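Local coordinates for protein zinc transport transcriptional regulator (Lactococcus lactis subsp. lactis, PDB 5YHY) that binds zinc and probably works as a zinc-responsive, DNA-binding transcriptional regulator of the MarR family, at residues 22-27 and 110-115; 38-43 and 69-74; 79-84 and 93-98. The protein carries 1 engineered substitution. All blocks are in the same frame, centred on the assembly; numbering follows the deposited sequence.

Contact 1. Residues 22-27 and 110-115; sequences KHEILL and THHEKT. With ZN (zinc ion), chain B.
E24 and H112 meet at a zinc ion, E24 coming from the loop 22-27 and H112 from the helix 110-115. E24 OE1 lies 1.9 Å from the zinc and H112 NE2 2.0 Å from it; H42 and H108 complete the site. The second carboxylate oxygen, E24 OE2, makes only a long, secondary approach to the metal at 2.7 Å, which leaves E24 essentially monodentate through OE1; OE2 lies in the plane of the imidazole at its edge, 3.1 Å from H112 CE1. Carboxylate and ring planes are turned 53° apart.

Apolar contact backs the ligand. L26 CD2 stands over one face of the H112 imidazole in a CH-pi contact, 3.8 Å from the ring centroid and close to the ring normal. The other methyl, L26 CD1, reaches H111 CB.

The polar contacts gather at T115. Its OG1, anti to the carbonyl carbon (chi1 -60°), both gives and takes: it accepts from L27 N at 2.8 Å, nearly straight at 167°, and donates to H111 O one turn back. The helix bond from T115 N reaches H111 O too, from the opposite face of its plane. One water joins L27 O to H111 ND1, lying in the plane of the H111 ring, while H111 NE2 is bonded to E107. I25 and L27 lean on M16 and F145 of the second subunit.

The chemistry ties loop to helix directly at two places, the metal and T115, with a water as a third link. With L26 against the imidazole face, the H112 ring is held from one side as well as through its NE2, in a site where zinc links segments far apart in sequence.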
ATOM      1  N   LYS A  22      -6.673   1.461  -5.560  1.00 38.08           N
ATOM      2  CA  LYS A  22      -6.170   2.685  -6.180  1.00 35.76           C
ATOM      3  C   LYS A  22      -5.003   2.405  -7.116  1.00 34.12           C
ATOM      4  O   LYS A  22      -4.248   1.458  -6.906  1.00 35.91           O
ATOM      5  CB  LYS A  22      -5.750   3.695  -5.109  1.00 33.55           C
ATOM      6  CG  LYS A  22      -6.910   4.258  -4.314  1.00 35.28           C
ATOM      7  CD  LYS A  22      -6.422   5.216  -3.249  1.00 34.94           C
ATOM      8  CE  LYS A  22      -7.555   5.612  -2.315  1.00 40.77           C
ATOM      9  NZ  LYS A  22      -7.091   6.555  -1.273  1.00 36.37           N
ATOM     10  N   HIS A  23      -4.862   3.228  -8.152  1.00 32.58           N
ATOM     11  CA  HIS A  23      -3.757   3.096  -9.098  1.00 33.35           C
ATOM     12  C   HIS A  23      -2.536   3.844  -8.601  1.00 30.99           C
ATOM     13  O   HIS A  23      -1.416   3.527  -8.980  1.00 30.39           O
ATOM     14  CB  HIS A  23      -4.131   3.677 -10.467  1.00 36.32           C
ATOM     15  CG  HIS A  23      -5.018   2.795 -11.284  1.00 39.84           C
ATOM     16  ND1 HIS A  23      -4.796   1.441 -11.427  1.00 45.22           N
ATOM     17  CD2 HIS A  23      -6.121   3.076 -12.021  1.00 40.14           C
ATOM     18  CE1 HIS A  23      -5.731   0.925 -12.207  1.00 46.28           C
ATOM     19  NE2 HIS A  23      -6.546   1.897 -12.579  1.00 44.44           N
ATOM     20  N   GLU A  24      -2.770   4.857  -7.771  1.00 27.53           N
ATOM     21  CA  GLU A  24      -1.717   5.756  -7.325  1.00 25.95           C
ATOM     22  C   GLU A  24      -2.042   6.259  -5.931  1.00 24.59           C
ATOM     23  O   GLU A  24      -3.208   6.433  -5.587  1.00 24.93           O
ATOM     24  CB  GLU A  24      -1.629   6.972  -8.252  1.00 31.13           C
ATOM     25  CG  GLU A  24      -0.660   6.835  -9.398  1.00 33.72           C
ATOM     26  CD  GLU A  24      -0.449   8.156 -10.113  1.00 29.97           C
ATOM     27  OE1 GLU A  24      -1.447   8.757 -10.556  1.00 28.21           O
ATOM     28  OE2 GLU A  24       0.716   8.594 -10.231  1.00 33.70           O
ATOM     29  N   ILE A  25      -1.008   6.506  -5.132  1.00 24.36           N
ATOM     30  CA  ILE A  25      -1.205   7.146  -3.838  1.00 22.08           C
ATOM     31  C   ILE A  25      -1.285   8.661  -4.038  1.00 20.99           C
ATOM     32  O   ILE A  25      -0.283   9.320  -4.303  1.00 21.96           O
ATOM     33  CB  ILE A  25      -0.068   6.804  -2.857  1.00 23.47           C
ATOM     34  CG1 ILE A  25      -0.015   5.295  -2.597  1.00 28.60           C
ATOM     35  CG2 ILE A  25      -0.249   7.565  -1.540  1.00 25.36           C
ATOM     36  CD1 ILE A  25      -1.225   4.764  -1.890  1.00 33.32           C
ATOM     37  N   LEU A  26      -2.494   9.202  -3.922  1.00 21.01           N
ATOM     38  CA  LEU A  26      -2.715  10.634  -4.094  1.00 21.75           C
ATOM     39  C   LEU A  26      -3.547  11.162  -2.943  1.00 22.42           C
ATOM     40  O   LEU A  26      -4.522  10.525  -2.533  1.00 26.43           O
ATOM     41  CB  LEU A  26      -3.438  10.915  -5.412  1.00 24.97           C
ATOM     42  CG  LEU A  26      -2.610  10.601  -6.656  1.00 23.01           C
ATOM     43  CD1 LEU A  26      -3.491  10.624  -7.902  1.00 25.28           C
ATOM     44  CD2 LEU A  26      -1.453  11.573  -6.798  1.00 22.79           C
ATOM     45  N   LEU A  27      -3.162  12.328  -2.434  1.00 23.40           N
ATOM     46  CA  LEU A  27      -3.879  12.972  -1.328  1.00 23.32           C
ATOM     47  C   LEU A  27      -4.794  14.073  -1.821  1.00 28.23           C
ATOM     48  O   LEU A  27      -4.639  14.570  -2.932  1.00 29.14           O
ATOM     49  CB  LEU A  27      -2.890  13.590  -0.343  1.00 22.12           C
ATOM     50  CG  LEU A  27      -2.023  12.599   0.425  1.00 21.79           C
ATOM     51  CD1 LEU A  27      -0.900  13.327   1.169  1.00 26.30           C
ATOM     52  CD2 LEU A  27      -2.875  11.795   1.386  1.00 23.45           C
ATOM     53  N   THR A 110      -3.683  18.637 -10.273  1.00 23.68           N
ATOM     54  CA  THR A 110      -3.925  19.180  -8.940  1.00 26.65           C
ATOM     55  C   THR A 110      -3.675  18.136  -7.849  1.00 24.14           C
ATOM     56  O   THR A 110      -3.083  18.448  -6.804  1.00 24.11           O
ATOM     57  CB  THR A 110      -5.342  19.748  -8.813  1.00 26.16           C
ATOM     58  OG1 THR A 110      -5.487  20.840  -9.727  1.00 28.24           O
ATOM     59  CG2 THR A 110      -5.585  20.254  -7.408  1.00 27.66           C
ATOM     60  N   HIS A 111      -4.120  16.906  -8.082  1.00 21.92           N
ATOM     61  CA  HIS A 111      -3.907  15.844  -7.103  1.00 23.14           C
ATOM     62  C   HIS A 111      -2.420  15.609  -6.850  1.00 22.46           C
ATOM     63  O   HIS A 111      -1.993  15.482  -5.703  1.00 21.41           O
ATOM     64  CB  HIS A 111      -4.564  14.538  -7.540  1.00 23.55           C
ATOM     65  CG  HIS A 111      -6.055  14.607  -7.604  1.00 26.26           C
ATOM     66  ND1 HIS A 111      -6.800  15.378  -6.740  1.00 27.13           N
ATOM     67  CD2 HIS A 111      -6.942  13.999  -8.428  1.00 30.74           C
ATOM     68  CE1 HIS A 111      -8.083  15.251  -7.036  1.00 33.47           C
ATOM     69  NE2 HIS A 111      -8.195  14.417  -8.055  1.00 33.64           N
ATOM     70  N   HIS A 112      -1.632  15.529  -7.919  1.00 23.22           N
ATOM     71  CA  HIS A 112      -0.186  15.397  -7.752  1.00 21.81           C
ATOM     72  C   HIS A 112       0.430  16.574  -7.015  1.00 21.45           C
ATOM     73  O   HIS A 112       1.288  16.395  -6.150  1.00 21.44           O
ATOM     74  CB  HIS A 112       0.504  15.198  -9.099  1.00 22.99           C
ATOM     75  CG  HIS A 112       0.481  13.779  -9.557  1.00 25.54           C
ATOM     76  ND1 HIS A 112       1.343  12.824  -9.059  1.00 25.15           N
ATOM     77  CD2 HIS A 112      -0.322  13.141 -10.436  1.00 20.65           C
ATOM     78  CE1 HIS A 112       1.082  11.662  -9.625  1.00 27.28           C
ATOM     79  NE2 HIS A 112       0.075  11.825 -10.464  1.00 25.09           N
ATOM     80  N   GLU A 113      -0.012  17.777  -7.361  1.00 22.96           N
ATOM     81  CA  GLU A 113       0.503  18.987  -6.738  1.00 24.77           C
ATOM     82  C   GLU A 113       0.227  18.987  -5.236  1.00 22.98           C
ATOM     83  O   GLU A 113       1.118  19.287  -4.442  1.00 24.20           O
ATOM     84  CB  GLU A 113      -0.119  20.215  -7.394  1.00 27.25           C
ATOM     85  CG  GLU A 113       0.423  21.537  -6.890  1.00 29.62           C
ATOM     86  CD  GLU A 113      -0.277  22.717  -7.542  1.00 37.50           C
ATOM     87  OE1 GLU A 113      -1.499  22.886  -7.318  1.00 39.53           O
ATOM     88  OE2 GLU A 113       0.393  23.465  -8.291  1.00 44.10           O
ATOM     89  N   LYS A 114      -1.005  18.637  -4.868  1.00 20.71           N
ATOM     90  CA  LYS A 114      -1.440  18.592  -3.466  1.00 22.24           C
ATOM     91  C   LYS A 114      -0.648  17.555  -2.693  1.00 21.61           C
ATOM     92  O   LYS A 114      -0.239  17.772  -1.547  1.00 21.71           O
ATOM     93  CB  LYS A 114      -2.927  18.229  -3.386  1.00 25.54           C
ATOM     94  CG  LYS A 114      -3.496  18.321  -1.979  1.00 24.36           C
ATOM     95  CD  LYS A 114      -3.224  19.717  -1.438  1.00 25.34           C
ATOM     96  CE  LYS A 114      -4.205  20.108  -0.370  1.00 27.82           C
ATOM     97  NZ  LYS A 114      -3.905  21.479   0.086  1.00 23.68           N
ATOM     98  N   THR A 115      -0.440  16.413  -3.331  1.00 20.67           N
ATOM     99  CA  THR A 115       0.258  15.305  -2.703  1.00 19.60           C
ATOM    100  C   THR A 115       1.699  15.701  -2.441  1.00 19.72           C
ATOM    101  O   THR A 115       2.206  15.557  -1.319  1.00 19.22           O
ATOM    102  CB  THR A 115       0.202  14.060  -3.593  1.00 19.38           C
ATOM    103  OG1 THR A 115      -1.172  13.703  -3.788  1.00 21.11           O
ATOM    104  CG2 THR A 115       0.922  12.888  -2.940  1.00 20.83           C
TER
HETATM  105 ZN    ZN B 201      -0.857  10.337 -11.513  1.00 22.57          ZN
HETATM  106  O   HOH W   1      -5.752  16.788  -4.481  1.00 28.98           O

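Contact 2. Residues 38-43 and 69-74; sequences STQEHI and TKALKK. With ZN (zinc ion), chain B.
Two helices of the winged helix-turn-helix domain cross here, 38-49 and 65-77, and A71 is the point where they come together. The short segments 38-43 and 69-74 pass 9.3 Å apart at their axes, at a signed crossing angle of -74°, so they share a compact patch of side chains.

A71 CB points into the other helix and is met by three side chains. I43 CD1 comes closest, at 3.5 Å, carried by an isoleucine chain whose CG1 is anti to the carbonyl carbon and whose CD1 extends straight on (chi2 -179°). T39 CG2 touches the same methyl at 3.8 Å, and Q40 CG packs on it at 3.9 Å. Beside this group I43 CG2 meets L72 CD2 at 4.1 Å, the two side chains crossing at about a right angle.

At the border of the patch, the amide of Q40 lies on the aliphatic part of K74, with Q40 NE2 3.7 Å from K74 CG. Q40 OE1 is taken by T37 N just before the helix. K74 bends at chi2 and carries its amine away from the contact.

H42, on the same helix, faces elsewhere: its NE2 binds the zinc at 2.0 Å together with E24, H108 and H112, and S38 O lies over one face of its ring. Helix 54-61 adds I57 and L61 against I43, and I57 also touches L72.

One helix thus offers the zinc a ligand and packs against 65-77, which probably corresponds to the recognition helix of the winged helix-turn-helix, as in other MarR proteins.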
ATOM      1  N   SER A  38      -3.089   5.087 -14.597  1.00 24.32           N
ATOM      2  CA  SER A  38      -2.159   6.163 -14.306  1.00 24.15           C
ATOM      3  C   SER A  38      -1.438   6.626 -15.570  1.00 21.77           C
ATOM      4  O   SER A  38      -1.257   7.824 -15.774  1.00 22.66           O
ATOM      5  CB  SER A  38      -1.172   5.755 -13.207  1.00 30.84           C
ATOM      6  OG  SER A  38      -0.392   4.653 -13.606  1.00 34.75           O
ATOM      7  N   THR A  39      -1.045   5.686 -16.432  1.00 23.22           N
ATOM      8  CA  THR A  39      -0.377   6.072 -17.668  1.00 21.04           C
ATOM      9  C   THR A  39      -1.299   6.967 -18.504  1.00 18.84           C
ATOM     10  O   THR A  39      -0.870   7.983 -19.046  1.00 19.62           O
ATOM     11  CB  THR A  39       0.069   4.850 -18.495  1.00 24.08           C
ATOM     12  OG1 THR A  39       1.086   4.142 -17.775  1.00 25.89           O
ATOM     13  CG2 THR A  39       0.629   5.282 -19.836  1.00 23.23           C
ATOM     14  N   GLN A  40      -2.567   6.589 -18.597  1.00 21.13           N
ATOM     15  CA  GLN A  40      -3.519   7.398 -19.343  1.00 20.22           C
ATOM     16  C   GLN A  40      -3.637   8.805 -18.755  1.00 19.99           C
ATOM     17  O   GLN A  40      -3.619   9.790 -19.494  1.00 18.87           O
ATOM     18  CB  GLN A  40      -4.880   6.693 -19.397  1.00 21.79           C
ATOM     19  CG  GLN A  40      -4.812   5.425 -20.239  1.00 21.90           C
ATOM     20  CD  GLN A  40      -5.905   4.423 -19.928  1.00 27.17           C
ATOM     21  OE1 GLN A  40      -6.893   4.741 -19.268  1.00 26.59           O
ATOM     22  NE2 GLN A  40      -5.725   3.196 -20.412  1.00 27.07           N
ATOM     23  N   GLU A  41      -3.730   8.894 -17.427  1.00 20.36           N
ATOM     24  CA  GLU A  41      -3.837  10.189 -16.764  1.00 20.79           C
ATOM     25  C   GLU A  41      -2.595  11.020 -17.040  1.00 19.78           C
ATOM     26  O   GLU A  41      -2.671  12.231 -17.237  1.00 19.79           O
ATOM     27  CB  GLU A  41      -3.994  10.019 -15.246  1.00 23.24           C
ATOM     28  CG  GLU A  41      -5.250   9.287 -14.802  1.00 25.27           C
ATOM     29  CD  GLU A  41      -6.412  10.217 -14.515  1.00 28.26           C
ATOM     30  OE1 GLU A  41      -6.392  11.375 -14.972  1.00 28.27           O
ATOM     31  OE2 GLU A  41      -7.359   9.778 -13.825  1.00 31.06           O
ATOM     32  N   HIS A  42      -1.438  10.367 -17.051  1.00 18.32           N
ATOM     33  CA  HIS A  42      -0.192  11.095 -17.226  1.00 17.04           C
ATOM     34  C   HIS A  42       0.027  11.569 -18.654  1.00 18.48           C
ATOM     35  O   HIS A  42       0.620  12.618 -18.866  1.00 18.86           O
ATOM     36  CB  HIS A  42       0.981  10.282 -16.692  1.00 17.82           C
ATOM     37  CG  HIS A  42       0.854   9.989 -15.236  1.00 21.93           C
ATOM     38  ND1 HIS A  42       1.647   9.068 -14.589  1.00 22.49           N
ATOM     39  CD2 HIS A  42       0.006  10.481 -14.300  1.00 22.54           C
ATOM     40  CE1 HIS A  42       1.303   9.009 -13.315  1.00 25.46           C
ATOM     41  NE2 HIS A  42       0.304   9.854 -13.115  1.00 21.25           N
ATOM     42  N   ILE A  43      -0.488  10.819 -19.625  1.00 18.78           N
ATOM     43  CA  ILE A  43      -0.472  11.313 -20.991  1.00 20.40           C
ATOM     44  C   ILE A  43      -1.297  12.591 -21.087  1.00 18.33           C
ATOM     45  O   ILE A  43      -0.869  13.569 -21.697  1.00 18.94           O
ATOM     46  CB  ILE A  43      -0.978  10.252 -21.977  1.00 17.74           C
ATOM     47  CG1 ILE A  43       0.070   9.128 -22.083  1.00 20.45           C
ATOM     48  CG2 ILE A  43      -1.254  10.881 -23.356  1.00 19.40           C
ATOM     49  CD1 ILE A  43      -0.306   8.035 -23.048  1.00 23.00           C
ATOM     50  N   THR A  69       1.238   3.230 -27.077  1.00 19.76           N
ATOM     51  CA  THR A  69       0.225   2.846 -28.062  1.00 18.11           C
ATOM     52  C   THR A  69      -1.069   2.394 -27.378  1.00 21.05           C
ATOM     53  O   THR A  69      -2.156   2.806 -27.773  1.00 24.90           O
ATOM     54  CB  THR A  69       0.760   1.742 -28.993  1.00 21.52           C
ATOM     55  OG1 THR A  69       1.816   2.290 -29.796  1.00 21.53           O
ATOM     56  CG2 THR A  69      -0.351   1.207 -29.902  1.00 24.17           C
ATOM     57  N   LYS A  70      -0.938   1.560 -26.347  1.00 21.44           N
ATOM     58  CA  LYS A  70      -2.096   1.048 -25.621  1.00 23.36           C
ATOM     59  C   LYS A  70      -2.883   2.181 -24.960  1.00 23.56           C
ATOM     60  O   LYS A  70      -4.109   2.257 -25.083  1.00 24.82           O
ATOM     61  CB  LYS A  70      -1.659   0.014 -24.572  1.00 26.45           C
ATOM     62  CG  LYS A  70      -2.780  -0.416 -23.633  1.00 34.12           C
ATOM     63  CD  LYS A  70      -2.322  -1.522 -22.689  1.00 37.13           C
ATOM     64  CE  LYS A  70      -3.477  -2.024 -21.829  1.00 45.99           C
ATOM     65  NZ  LYS A  70      -3.101  -3.256 -21.075  1.00 49.30           N
ATOM     66  N   ALA A  71      -2.176   3.068 -24.269  1.00 22.76           N
ATOM     67  CA  ALA A  71      -2.834   4.161 -23.564  1.00 21.34           C
ATOM     68  C   ALA A  71      -3.494   5.133 -24.531  1.00 21.86           C
ATOM     69  O   ALA A  71      -4.598   5.616 -24.272  1.00 22.34           O
ATOM     70  CB  ALA A  71      -1.842   4.890 -22.669  1.00 21.82           C
ATOM     71  N   LEU A  72      -2.822   5.433 -25.637  1.00 21.65           N
ATOM     72  CA  LEU A  72      -3.373   6.378 -26.603  1.00 19.89           C
ATOM     73  C   LEU A  72      -4.637   5.804 -27.226  1.00 22.46           C
ATOM     74  O   LEU A  72      -5.606   6.529 -27.475  1.00 22.67           O
ATOM     75  CB  LEU A  72      -2.355   6.689 -27.698  1.00 21.99           C
ATOM     76  CG  LEU A  72      -1.162   7.568 -27.312  1.00 20.11           C
ATOM     77  CD1 LEU A  72      -0.197   7.649 -28.485  1.00 18.99           C
ATOM     78  CD2 LEU A  72      -1.613   8.960 -26.911  1.00 21.81           C
ATOM     79  N   LYS A  73      -4.625   4.503 -27.494  1.00 21.11           N
ATOM     80  CA  LYS A  73      -5.775   3.868 -28.124  1.00 23.74           C
ATOM     81  C   LYS A  73      -6.997   4.054 -27.235  1.00 25.54           C
ATOM     82  O   LYS A  73      -8.064   4.440 -27.701  1.00 25.29           O
ATOM     83  CB  LYS A  73      -5.515   2.383 -28.363  1.00 27.68           C
ATOM     84  CG  LYS A  73      -6.673   1.654 -29.035  1.00 33.00           C
ATOM     85  CD  LYS A  73      -6.274   0.232 -29.408  1.00 38.56           C
ATOM     86  CE  LYS A  73      -7.450  -0.542 -29.990  1.00 46.94           C
ATOM     87  NZ  LYS A  73      -8.447  -0.892 -28.942  1.00 47.94           N
ATOM     88  N   LYS A  74      -6.832   3.781 -25.947  1.00 24.06           N
ATOM     89  CA  LYS A  74      -7.935   3.918 -25.001  1.00 25.63           C
ATOM     90  C   LYS A  74      -8.389   5.365 -24.839  1.00 25.07           C
ATOM     91  O   LYS A  74      -9.588   5.641 -24.800  1.00 25.00           O
ATOM     92  CB  LYS A  74      -7.557   3.335 -23.640  1.00 28.14           C
ATOM     93  CG  LYS A  74      -8.696   3.376 -22.628  1.00 33.82           C
ATOM     94  CD  LYS A  74      -9.870   2.527 -23.097  1.00 38.26           C
ATOM     95  CE  LYS A  74     -10.914   2.372 -22.002  1.00 43.04           C
ATOM     96  NZ  LYS A  74     -11.977   1.401 -22.380  1.00 47.63           N
TER
HETATM   97 ZN    ZN B 201      -0.857  10.337 -11.513  1.00 22.57          ZN

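Contact 3. Residues 79-84 and 93-98; sequences ELIKSS and VLWSLT
K82 and S96 face each other as a hydrogen-bonded pair of the antiparallel hairpin, K82 N giving to S96 O at 2.9 Å and S96 N giving to K82 O. S84 and L94 form the next such pair, with L94 N to S84 O at 2.8 Å and nearly straight (176°), and S84 N to L94 O in return.

Where the strands part, T98 takes over. T98 N donates to L80 O from well above the carbonyl plane, and T98 OG1 donates to E79 O at 2.8 Å. E79 is the C' residue of the Schellman motif that ends the preceding helix, so T98 ties this helix end to the second strand.

On the face of K82, S84, L94 and S96, the lysine bends at chi4 (62°) to bring NZ within 2.8 Å of S96 OG. A water donates to K82 O and, weakly, to L94 O, and is also bonded to S84 OG and S96 OG.

On the side of S83 and W95 the contact is carried by carbon. S83 CB sits over the six-membered ring of W95, 3.8 Å from its centroid, in a CH-pi contact, with V93 CG1 over the same face. W95 NE1 is hydrogen-bonded to N54 OD1, and the backbone of W95 pairs with S52. The side chains of I81 and L97 diverge, and I81 CD1 reaches W95 CE3 at 3.5 Å.

Two antiparallel strands joined by a loop, with I81 and W95 set on the helices, are the wing of a winged helix-turn-helix.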
ATOM      1  N   GLU A  79     -12.497   9.556 -26.520  1.00 25.41           N
ATOM      2  CA  GLU A  79     -12.569  10.903 -27.079  1.00 23.71           C
ATOM      3  C   GLU A  79     -11.944  11.960 -26.172  1.00 26.77           C
ATOM      4  O   GLU A  79     -12.422  13.094 -26.079  1.00 26.14           O
ATOM      5  CB  GLU A  79     -14.017  11.248 -27.459  1.00 28.18           C
ATOM      6  CG  GLU A  79     -14.557  10.308 -28.523  1.00 29.86           C
ATOM      7  CD  GLU A  79     -16.010  10.558 -28.866  1.00 39.93           C
ATOM      8  OE1 GLU A  79     -16.742  11.092 -28.013  1.00 40.46           O
ATOM      9  OE2 GLU A  79     -16.414  10.212 -29.994  1.00 43.97           O
ATOM     10  N   LEU A  80     -10.852  11.562 -25.523  1.00 23.93           N
ATOM     11  CA  LEU A  80     -10.111  12.419 -24.609  1.00 24.10           C
ATOM     12  C   LEU A  80      -8.906  13.063 -25.290  1.00 22.88           C
ATOM     13  O   LEU A  80      -8.375  14.072 -24.815  1.00 22.47           O
ATOM     14  CB  LEU A  80      -9.667  11.618 -23.381  1.00 23.67           C
ATOM     15  CG  LEU A  80     -10.792  11.269 -22.404  1.00 23.86           C
ATOM     16  CD1 LEU A  80     -10.364  10.198 -21.415  1.00 24.08           C
ATOM     17  CD2 LEU A  80     -11.245  12.536 -21.687  1.00 26.92           C
ATOM     18  N   ILE A  81      -8.473  12.478 -26.407  1.00 20.83           N
ATOM     19  CA  ILE A  81      -7.381  13.055 -27.187  1.00 19.15           C
ATOM     20  C   ILE A  81      -7.740  12.951 -28.655  1.00 20.59           C
ATOM     21  O   ILE A  81      -8.641  12.192 -29.022  1.00 21.40           O
ATOM     22  CB  ILE A  81      -6.039  12.327 -26.964  1.00 19.82           C
ATOM     23  CG1 ILE A  81      -6.148  10.860 -27.396  1.00 20.10           C
ATOM     24  CG2 ILE A  81      -5.604  12.444 -25.497  1.00 21.58           C
ATOM     25  CD1 ILE A  81      -4.870  10.052 -27.185  1.00 20.05           C
ATOM     26  N   LYS A  82      -7.022  13.706 -29.477  1.00 20.37           N
ATOM     27  CA  LYS A  82      -7.233  13.709 -30.921  1.00 20.20           C
ATOM     28  C   LYS A  82      -5.897  13.853 -31.644  1.00 22.19           C
ATOM     29  O   LYS A  82      -5.001  14.586 -31.200  1.00 22.38           O
ATOM     30  CB  LYS A  82      -8.194  14.838 -31.319  1.00 22.00           C
ATOM     31  CG  LYS A  82      -7.745  16.232 -30.874  1.00 26.57           C
ATOM     32  CD  LYS A  82      -8.820  17.276 -31.189  1.00 30.67           C
ATOM     33  CE  LYS A  82      -8.460  18.640 -30.611  1.00 33.25           C
ATOM     34  NZ  LYS A  82      -7.201  19.191 -31.178  1.00 43.42           N
ATOM     35  N   SER A  83      -5.762  13.157 -32.767  1.00 19.51           N
ATOM     36  CA  SER A  83      -4.542  13.223 -33.542  1.00 17.76           C
ATOM     37  C   SER A  83      -4.601  14.296 -34.624  1.00 23.27           C
ATOM     38  O   SER A  83      -5.676  14.673 -35.103  1.00 21.39           O
ATOM     39  CB  SER A  83      -4.258  11.868 -34.189  1.00 21.73           C
ATOM     40  OG  SER A  83      -5.305  11.523 -35.098  1.00 20.62           O
ATOM     41  N   SER A  84      -3.420  14.764 -35.003  1.00 22.68           N
ATOM     42  CA  SER A  84      -3.269  15.730 -36.082  1.00 24.35           C
ATOM     43  C   SER A  84      -1.938  15.440 -36.751  1.00 28.40           C
ATOM     44  O   SER A  84      -1.136  14.648 -36.251  1.00 26.49           O
ATOM     45  CB  SER A  84      -3.326  17.161 -35.554  1.00 27.78           C
ATOM     46  OG  SER A  84      -2.282  17.404 -34.617  1.00 27.28           O
ATOM     47  N   VAL A  93       2.601  12.068 -36.544  1.00 31.24           N
ATOM     48  CA  VAL A  93       1.328  12.250 -35.851  1.00 27.12           C
ATOM     49  C   VAL A  93       1.541  12.965 -34.522  1.00 26.30           C
ATOM     50  O   VAL A  93       2.426  12.595 -33.754  1.00 24.92           O
ATOM     51  CB  VAL A  93       0.656  10.896 -35.552  1.00 28.80           C
ATOM     52  CG1 VAL A  93      -0.652  11.106 -34.801  1.00 29.23           C
ATOM     53  CG2 VAL A  93       0.423  10.112 -36.843  1.00 34.46           C
ATOM     54  N   LEU A  94       0.714  13.969 -34.250  1.00 23.41           N
ATOM     55  CA  LEU A  94       0.740  14.681 -32.973  1.00 24.22           C
ATOM     56  C   LEU A  94      -0.563  14.448 -32.225  1.00 26.08           C
ATOM     57  O   LEU A  94      -1.618  14.270 -32.842  1.00 24.76           O
ATOM     58  CB  LEU A  94       0.913  16.181 -33.211  1.00 25.85           C
ATOM     59  CG  LEU A  94       2.182  16.650 -33.916  1.00 31.06           C
ATOM     60  CD1 LEU A  94       1.980  18.061 -34.444  1.00 34.18           C
ATOM     61  CD2 LEU A  94       3.357  16.589 -32.965  1.00 27.95           C
ATOM     62  N   TRP A  95      -0.492  14.458 -30.896  1.00 21.14           N
ATOM     63  CA  TRP A  95      -1.671  14.273 -30.062  1.00 19.75           C
ATOM     64  C   TRP A  95      -1.952  15.497 -29.229  1.00 22.99           C
ATOM     65  O   TRP A  95      -1.026  16.113 -28.686  1.00 22.94           O
ATOM     66  CB  TRP A  95      -1.483  13.066 -29.141  1.00 19.38           C
ATOM     67  CG  TRP A  95      -1.345  11.802 -29.914  1.00 19.38           C
ATOM     68  CD1 TRP A  95      -0.188  11.203 -30.302  1.00 20.60           C
ATOM     69  CD2 TRP A  95      -2.409  10.996 -30.435  1.00 19.99           C
ATOM     70  NE1 TRP A  95      -0.462  10.058 -31.014  1.00 20.73           N
ATOM     71  CE2 TRP A  95      -1.821   9.908 -31.106  1.00 20.48           C
ATOM     72  CE3 TRP A  95      -3.805  11.083 -30.384  1.00 19.68           C
ATOM     73  CZ2 TRP A  95      -2.578   8.918 -31.735  1.00 22.39           C
ATOM     74  CZ3 TRP A  95      -4.550  10.100 -30.996  1.00 20.51           C
ATOM     75  CH2 TRP A  95      -3.938   9.031 -31.663  1.00 19.82           C
ATOM     76  N   SER A  96      -3.231  15.844 -29.129  1.00 21.43           N
ATOM     77  CA  SER A  96      -3.664  16.937 -28.267  1.00 21.18           C
ATOM     78  C   SER A  96      -4.908  16.562 -27.470  1.00 23.52           C
ATOM     79  O   SER A  96      -5.615  15.609 -27.806  1.00 21.60           O
ATOM     80  CB  SER A  96      -3.917  18.196 -29.097  1.00 28.78           C
ATOM     81  OG  SER A  96      -4.895  17.945 -30.081  1.00 32.87           O
ATOM     82  N   LEU A  97      -5.172  17.313 -26.404  1.00 22.80           N
ATOM     83  CA  LEU A  97      -6.371  17.107 -25.611  1.00 22.17           C
ATOM     84  C   LEU A  97      -7.606  17.552 -26.382  1.00 23.64           C
ATOM     85  O   LEU A  97      -7.545  18.494 -27.170  1.00 27.47           O
ATOM     86  CB  LEU A  97      -6.312  17.932 -24.328  1.00 25.41           C
ATOM     87  CG  LEU A  97      -5.189  17.616 -23.348  1.00 22.84           C
ATOM     88  CD1 LEU A  97      -5.424  18.425 -22.083  1.00 27.07           C
ATOM     89  CD2 LEU A  97      -5.183  16.130 -23.044  1.00 23.18           C
ATOM     90  N   THR A  98      -8.714  16.871 -26.138  1.00 24.06           N
ATOM     91  CA  THR A  98     -10.026  17.393 -26.512  1.00 23.35           C
ATOM     92  C   THR A  98     -10.517  18.263 -25.358  1.00 29.86           C
ATOM     93  O   THR A  98      -9.982  18.195 -24.249  1.00 26.70           O
ATOM     94  CB  THR A  98     -11.038  16.269 -26.766  1.00 23.86           C
ATOM     95  OG1 THR A  98     -11.275  15.538 -25.555  1.00 24.68           O
ATOM     96  CG2 THR A  98     -10.537  15.322 -27.863  1.00 24.70           C
TER
HETATM   97  O   HOH W   2      -3.685  16.814 -32.340  1.00 28.71           O

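Overall arrangement
Contacts 1 and 2 share the zinc ion, with E24 and H112 supplied by contact 1 and H42 by contact 2, though their centres lie about 17 Å apart. Contacts 2 and 3 meet through L72, whose methyls touch I81 and W95, which joins helix 65-77 to the hairpin that follows it. Contact 3 stands about 24 Å from contact 1, centre to centre, and does not touch it. Contact 2 is buried and mainly apolar; contact 1 is partly buried and mixes metal bonds with polar and apolar contacts beside the second subunit; contact 3 relies on backbone bonds, with exposed K82 and S84 at its rim and I81 and W95 buried against the helices.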